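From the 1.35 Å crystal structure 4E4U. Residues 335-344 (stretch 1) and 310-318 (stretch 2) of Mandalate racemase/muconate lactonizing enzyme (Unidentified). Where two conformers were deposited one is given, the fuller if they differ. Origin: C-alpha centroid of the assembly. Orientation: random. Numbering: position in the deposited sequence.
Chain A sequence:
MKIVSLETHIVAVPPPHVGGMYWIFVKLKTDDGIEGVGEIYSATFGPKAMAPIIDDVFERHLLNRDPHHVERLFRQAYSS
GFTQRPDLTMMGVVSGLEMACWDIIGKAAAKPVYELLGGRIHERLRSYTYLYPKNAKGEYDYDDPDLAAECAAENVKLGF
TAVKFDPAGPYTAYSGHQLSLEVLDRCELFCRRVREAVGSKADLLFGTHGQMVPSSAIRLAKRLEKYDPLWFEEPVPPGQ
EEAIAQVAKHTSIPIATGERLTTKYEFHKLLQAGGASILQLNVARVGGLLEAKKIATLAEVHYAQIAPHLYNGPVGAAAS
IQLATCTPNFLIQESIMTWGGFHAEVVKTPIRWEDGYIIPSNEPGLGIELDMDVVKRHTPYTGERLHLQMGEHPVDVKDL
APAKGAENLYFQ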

ATOM      1  N   SER A 335      12.831 -29.490 -22.782  0.62 15.17           N
ATOM      2  CA  SER A 335      13.476 -30.260 -23.830  0.62 15.26           C
ATOM      3  C   SER A 335      12.496 -30.527 -24.945  0.62 15.16           C
ATOM      4  O   SER A 335      11.296 -30.653 -24.711  0.62 16.33           O
ATOM      5  CB  SER A 335      14.011 -31.571 -23.270  0.62 16.49           C
ATOM      6  OG  SER A 335      14.973 -31.298 -22.280  0.62 17.71           O
ATOM      7  N   ILE A 336      13.006 -30.595 -26.168  1.00 15.13           N
ATOM      8  CA  ILE A 336      12.164 -30.937 -27.301  1.00 16.41           C
ATOM      9  C   ILE A 336      12.314 -32.436 -27.501  1.00 15.73           C
ATOM     10  O   ILE A 336      13.289 -32.910 -28.085  1.00 15.94           O
ATOM     11  CB  ILE A 336      12.512 -30.111 -28.546  1.00 19.49           C
ATOM     12  CG1 ILE A 336      12.274 -28.626 -28.239  1.00 21.30           C
ATOM     13  CG2 ILE A 336      11.664 -30.554 -29.724  1.00 21.38           C
ATOM     14  CD1 ILE A 336      12.663 -27.665 -29.342  1.00 22.51           C
ATOM     15  N   MET A 337      11.350 -33.175 -26.956  1.00 15.80           N
ATOM     16  CA  MET A 337      11.449 -34.628 -26.834  1.00 17.63           C
ATOM     17  C   MET A 337      12.783 -34.980 -26.177  1.00 17.37           C
ATOM     18  O   MET A 337      13.089 -34.423 -25.123  1.00 16.12           O
ATOM     19  CB  MET A 337      11.196 -35.317 -28.175  1.00 21.96           C
ATOM     20  CG  MET A 337       9.775 -35.035 -28.650  1.00 26.78           C
ATOM     21  SD  MET A 337       9.238 -35.913 -30.103  1.00 32.19           S
ATOM     22  CE  MET A 337      10.293 -35.155 -31.296  1.00 30.36           C
ATOM     23  N   THR A 338      13.581 -35.859 -26.779  1.00 18.07           N
ATOM     24  CA  THR A 338      14.867 -36.213 -26.173  1.00 18.70           C
ATOM     25  C   THR A 338      16.070 -35.721 -26.983  1.00 19.02           C
ATOM     26  O   THR A 338      17.149 -36.312 -26.926  1.00 20.33           O
ATOM     27  CB  THR A 338      14.985 -37.728 -25.916  1.00 19.89           C
ATOM     28  OG1 THR A 338      14.904 -38.437 -27.156  1.00 21.95           O
ATOM     29  CG2 THR A 338      13.862 -38.195 -25.002  1.00 19.40           C
ATOM     30  N   TRP A 339      15.864 -34.635 -27.725  1.00 18.61           N
ATOM     31  CA  TRP A 339      16.914 -33.958 -28.495  1.00 18.84           C
ATOM     32  C   TRP A 339      17.464 -34.780 -29.652  1.00 19.18           C
ATOM     33  O   TRP A 339      18.603 -34.569 -30.083  1.00 20.13           O
ATOM     34  CB  TRP A 339      18.066 -33.483 -27.598  1.00 19.56           C
ATOM     35  CG  TRP A 339      17.663 -32.511 -26.528  1.00 19.12           C
ATOM     36  CD1 TRP A 339      17.723 -32.711 -25.179  1.00 20.01           C
ATOM     37  CD2 TRP A 339      17.156 -31.184 -26.712  1.00 18.47           C
ATOM     38  NE1 TRP A 339      17.288 -31.592 -24.513  1.00 19.47           N
ATOM     39  CE2 TRP A 339      16.934 -30.634 -25.436  1.00 18.93           C
ATOM     40  CE3 TRP A 339      16.867 -30.404 -27.838  1.00 18.87           C
ATOM     41  CZ2 TRP A 339      16.430 -29.345 -25.246  1.00 18.81           C
ATOM     42  CZ3 TRP A 339      16.365 -29.124 -27.651  1.00 18.99           C
ATOM     43  CH2 TRP A 339      16.148 -28.608 -26.364  1.00 18.55           C
ATOM     44  N   GLY A 340      16.666 -35.720 -30.152  1.00 19.64           N
ATOM     45  CA  GLY A 340      17.042 -36.483 -31.330  1.00 20.33           C
ATOM     46  C   GLY A 340      16.588 -35.764 -32.587  1.00 20.27           C
ATOM     47  O   GLY A 340      16.445 -34.537 -32.599  1.00 21.32           O
ATOM     48  N   GLY A 341      16.363 -36.525 -33.651  1.00 20.22           N
ATOM     49  CA  GLY A 341      15.854 -35.959 -34.887  1.00 19.88           C
ATOM     50  C   GLY A 341      16.729 -34.851 -35.440  1.00 18.93           C
ATOM     51  O   GLY A 341      17.957 -34.932 -35.386  1.00 18.41           O
ATOM     52  N   PHE A 342      16.096 -33.801 -35.950  1.00 18.94           N
ATOM     53  CA  PHE A 342      16.836 -32.728 -36.592  1.00 18.31           C
ATOM     54  C   PHE A 342      17.705 -31.948 -35.599  1.00 16.92           C
ATOM     55  O   PHE A 342      18.740 -31.408 -35.980  1.00 16.80           O
ATOM     56  CB  PHE A 342      15.885 -31.807 -37.366  1.00 19.32           C
ATOM     57  CG  PHE A 342      16.583 -30.859 -38.301  1.00 20.48           C
ATOM     58  CD1 PHE A 342      17.308 -31.333 -39.388  1.00 21.39           C
ATOM     59  CD2 PHE A 342      16.499 -29.488 -38.102  1.00 20.76           C
ATOM     60  CE1 PHE A 342      17.946 -30.457 -40.246  1.00 22.01           C
ATOM     61  CE2 PHE A 342      17.134 -28.607 -38.960  1.00 21.34           C
ATOM     62  CZ  PHE A 342      17.858 -29.093 -40.033  1.00 22.10           C
ATOM     63  N   HIS A 343      17.309 -31.910 -34.327  1.00 16.96           N
ATOM     64  CA  HIS A 343      18.136 -31.275 -33.297  1.00 16.54           C
ATOM     65  C   HIS A 343      19.501 -31.937 -33.158  1.00 16.47           C
ATOM     66  O   HIS A 343      20.482 -31.284 -32.794  1.00 18.01           O
ATOM     67  CB  HIS A 343      17.439 -31.286 -31.935  1.00 16.18           C
ATOM     68  CG  HIS A 343      16.413 -30.207 -31.779  1.00 15.83           C
ATOM     69  ND1 HIS A 343      15.100 -30.380 -32.143  1.00 16.17           N
ATOM     70  CD2 HIS A 343      16.522 -28.944 -31.311  1.00 16.66           C
ATOM     71  CE1 HIS A 343      14.435 -29.259 -31.910  1.00 15.88           C
ATOM     72  NE2 HIS A 343      15.271 -28.374 -31.404  1.00 16.61           N
ATOM     73  N   ALA A 344      19.565 -33.237 -33.422  1.00 16.18           N
ATOM     74  CA  ALA A 344      20.829 -33.950 -33.368  1.00 17.74           C
ATOM     75  C   ALA A 344      21.548 -33.833 -34.708  1.00 17.70           C
ATOM     76  O   ALA A 344      22.772 -33.705 -34.757  1.00 19.31           O
ATOM     77  CB  ALA A 344      20.598 -35.410 -33.017  1.00 17.84           C
TER
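Stretch 2 (310-318) LYNGPVGAA

Stretch 2 runs past stretch 1 as an extended segment, Leu 310 to Gly 313, that turns into a helix at Pro 314, with Gly 313 at the N-cap position. Ile 336 lies nearest Tyr 311, with their CA atoms 7.2 Å apart, and His 343 lies nearest Pro 314, with their CA atoms 5.7 Å apart. From Ile 336/Tyr 311 to His 343/Pro 314 the chains advance in broadly the same direction, but Trp 339 reaches both Leu 310 and Ala 317, and seven residues of stretch 1 correspond to three of stretch 2. Between these points stretch 1 bulges away, through a type II' beta turn from Ile 336 to Trp 339, closed by a hydrogen bond from Trp 339 N to Ile 336 O (3.1 Å), and then Gly 340 and Gly 341. The corner residues of the turn, Met 337 and Thr 338, stay out of reach of stretch 2, as do the two glycines, so the contact rests on three residues, Ile 336, Trp 339 and His 343.

Ile 336 points its CA-to-CB bond toward stretch 2. With chi1 in m and chi2 in t, its side chain extends fully and places CD1 among three neighbours: 4.0 Å from Leu 310 CD1, 4.1 Å from Tyr 311 CA and 3.4 Å from Asn 312 O. The methyl thus nestles along the extended backbone, while the CA-to-CB bonds of Tyr 311 and Asn 312 point away and leave that side of the main chain open to it.

Trp 339 leaves its backbone sideways, yet the end of its ring comes nearer. The projecting corner, CH2, sits in the shallow groove where the methyls Leu 310 CD1 and Ala 317 CB meet, 3.7 Å from Leu 310 CD1 and 3.5 Å from Ala 317 CB. Leu 310 CD1 lies at the ring edge, near its plane. Both Leu 310 and Ala 317 direct CA-to-CB toward stretch 1. Leu 310 CD1 is shared by Ile 336 and Trp 339, a single bump touching two side chains.

His 343 supplies the polar fastening. Its NE2 donates a hydrogen bond to Asn 312 O, 2.8 Å long and nearly straight at 166°, tying the ring to the backbone just before the helix. That carbonyl also meets Ile 336 CD1, so one oxygen receives a hydrogen bond from the imidazole and packs against a methyl. The imidazole turns its edge to stretch 2: Asn 312 O, Gly 313 C and Pro 314 N all lie near the ring plane, and His 343 CD2 is 3.9 Å from Gly 313 C.

Pro 314, its ring puckered C-gamma endo, fits beside His 343, with CG 3.5 Å from His 343 O and CD 3.8 Å from His 343 CD2. Behind it the helix is held by backbone hydrogen bonds from Ala 317 N to Gly 313 O (3.2 Å) and Ala 318 N to Pro 314 O (2.9 Å). Altogether the contact buries 325 Å², both sides summed.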

ATOM      1  N   LEU A 310      12.355 -23.396 -24.200  1.00 12.65           N
ATOM      2  CA  LEU A 310      13.049 -23.799 -25.408  1.00 13.90           C
ATOM      3  C   LEU A 310      12.038 -24.245 -26.465  1.00 15.09           C
ATOM      4  O   LEU A 310      11.341 -25.241 -26.287  1.00 17.06           O
ATOM      5  CB  LEU A 310      14.047 -24.917 -25.087  1.00 16.24           C
ATOM      6  CG  LEU A 310      15.357 -24.945 -25.871  1.00 18.85           C
ATOM      7  CD1 LEU A 310      15.094 -25.218 -27.344  1.00 19.93           C
ATOM      8  CD2 LEU A 310      16.130 -23.644 -25.678  1.00 18.67           C
ATOM      9  N   TYR A 311      11.947 -23.483 -27.552  1.00 14.37           N
ATOM     10  CA  TYR A 311      11.183 -23.903 -28.720  1.00 15.66           C
ATOM     11  C   TYR A 311      11.939 -23.421 -29.942  1.00 15.15           C
ATOM     12  O   TYR A 311      11.491 -22.540 -30.679  1.00 16.42           O
ATOM     13  CB  TYR A 311       9.743 -23.366 -28.716  1.00 18.76           C
ATOM     14  CG  TYR A 311       8.885 -24.121 -29.711  1.00 22.05           C
ATOM     15  CD1 TYR A 311       8.577 -25.462 -29.503  1.00 23.91           C
ATOM     16  CD2 TYR A 311       8.419 -23.517 -30.874  1.00 23.53           C
ATOM     17  CE1 TYR A 311       7.821 -26.177 -30.412  1.00 25.36           C
ATOM     18  CE2 TYR A 311       7.651 -24.231 -31.793  1.00 24.68           C
ATOM     19  CZ  TYR A 311       7.355 -25.557 -31.550  1.00 25.97           C
ATOM     20  OH  TYR A 311       6.599 -26.277 -32.450  1.00 28.98           O
ATOM     21  N   ASN A 312      13.112 -24.008 -30.138  1.00 14.17           N
ATOM     22  CA  ASN A 312      14.071 -23.522 -31.116  1.00 14.63           C
ATOM     23  C   ASN A 312      15.188 -24.555 -31.223  1.00 13.38           C
ATOM     24  O   ASN A 312      14.994 -25.704 -30.804  1.00 14.45           O
ATOM     25  CB  ASN A 312      14.567 -22.095 -30.776  1.00 15.10           C
ATOM     26  CG  ASN A 312      15.030 -21.940 -29.336  1.00 14.94           C
ATOM     27  OD1 ASN A 312      14.226 -21.746 -28.414  1.00 14.24           O
ATOM     28  ND2 ASN A 312      16.339 -21.987 -29.139  1.00 17.04           N
ATOM     29  N   GLY A 313      16.339 -24.161 -31.766  1.00 13.62           N
ATOM     30  CA  GLY A 313      17.389 -25.106 -32.115  1.00 13.86           C
ATOM     31  C   GLY A 313      18.302 -25.528 -30.976  1.00 13.65           C
ATOM     32  O   GLY A 313      18.156 -25.084 -29.833  1.00 13.80           O
ATOM     33  N   PRO A 314      19.268 -26.399 -31.288  1.00 13.60           N
ATOM     34  CA  PRO A 314      20.137 -26.950 -30.248  1.00 14.03           C
ATOM     35  C   PRO A 314      21.223 -25.986 -29.786  1.00 13.72           C
ATOM     36  O   PRO A 314      21.848 -26.237 -28.761  1.00 14.30           O
ATOM     37  CB  PRO A 314      20.764 -28.171 -30.932  1.00 14.32           C
ATOM     38  CG  PRO A 314      20.776 -27.797 -32.375  1.00 15.25           C
ATOM     39  CD  PRO A 314      19.506 -27.030 -32.596  1.00 14.76           C
ATOM     40  N   VAL A 315      21.455 -24.899 -30.516  1.00 13.30           N
ATOM     41  CA  VAL A 315      22.453 -23.928 -30.072  1.00 12.99           C
ATOM     42  C   VAL A 315      21.896 -23.113 -28.901  1.00 12.97           C
ATOM     43  O   VAL A 315      22.553 -22.967 -27.867  1.00 12.99           O
ATOM     44  CB  VAL A 315      22.941 -23.027 -31.225  1.00 13.27           C
ATOM     45  CG1 VAL A 315      23.843 -21.920 -30.693  1.00 14.04           C
ATOM     46  CG2 VAL A 315      23.672 -23.867 -32.284  1.00 14.15           C
ATOM     47  N   GLY A 316      20.680 -22.599 -29.049  1.00 13.02           N
ATOM     48  CA  GLY A 316      20.008 -21.956 -27.934  1.00 13.14           C
ATOM     49  C   GLY A 316      19.829 -22.917 -26.770  1.00 12.92           C
ATOM     50  O   GLY A 316      19.959 -22.525 -25.611  1.00 12.68           O
ATOM     51  N   ALA A 317      19.538 -24.184 -27.066  1.00 12.20           N
ATOM     52  CA  ALA A 317      19.420 -25.184 -26.004  1.00 12.47           C
ATOM     53  C   ALA A 317      20.746 -25.352 -25.262  1.00 12.15           C
ATOM     54  O   ALA A 317      20.775 -25.389 -24.024  1.00 12.41           O
ATOM     55  CB  ALA A 317      18.945 -26.513 -26.565  1.00 13.77           C
ATOM     56  N   ALA A 318      21.840 -25.433 -26.014  1.00 12.29           N
ATOM     57  CA  ALA A 318      23.159 -25.545 -25.399  1.00 12.57           C
ATOM     58  C   ALA A 318      23.446 -24.371 -24.464  1.00 11.74           C
ATOM     59  O   ALA A 318      23.938 -24.565 -23.353  1.00 12.76           O
ATOM     60  CB  ALA A 318      24.242 -25.677 -26.454  1.00 13.90           C
TER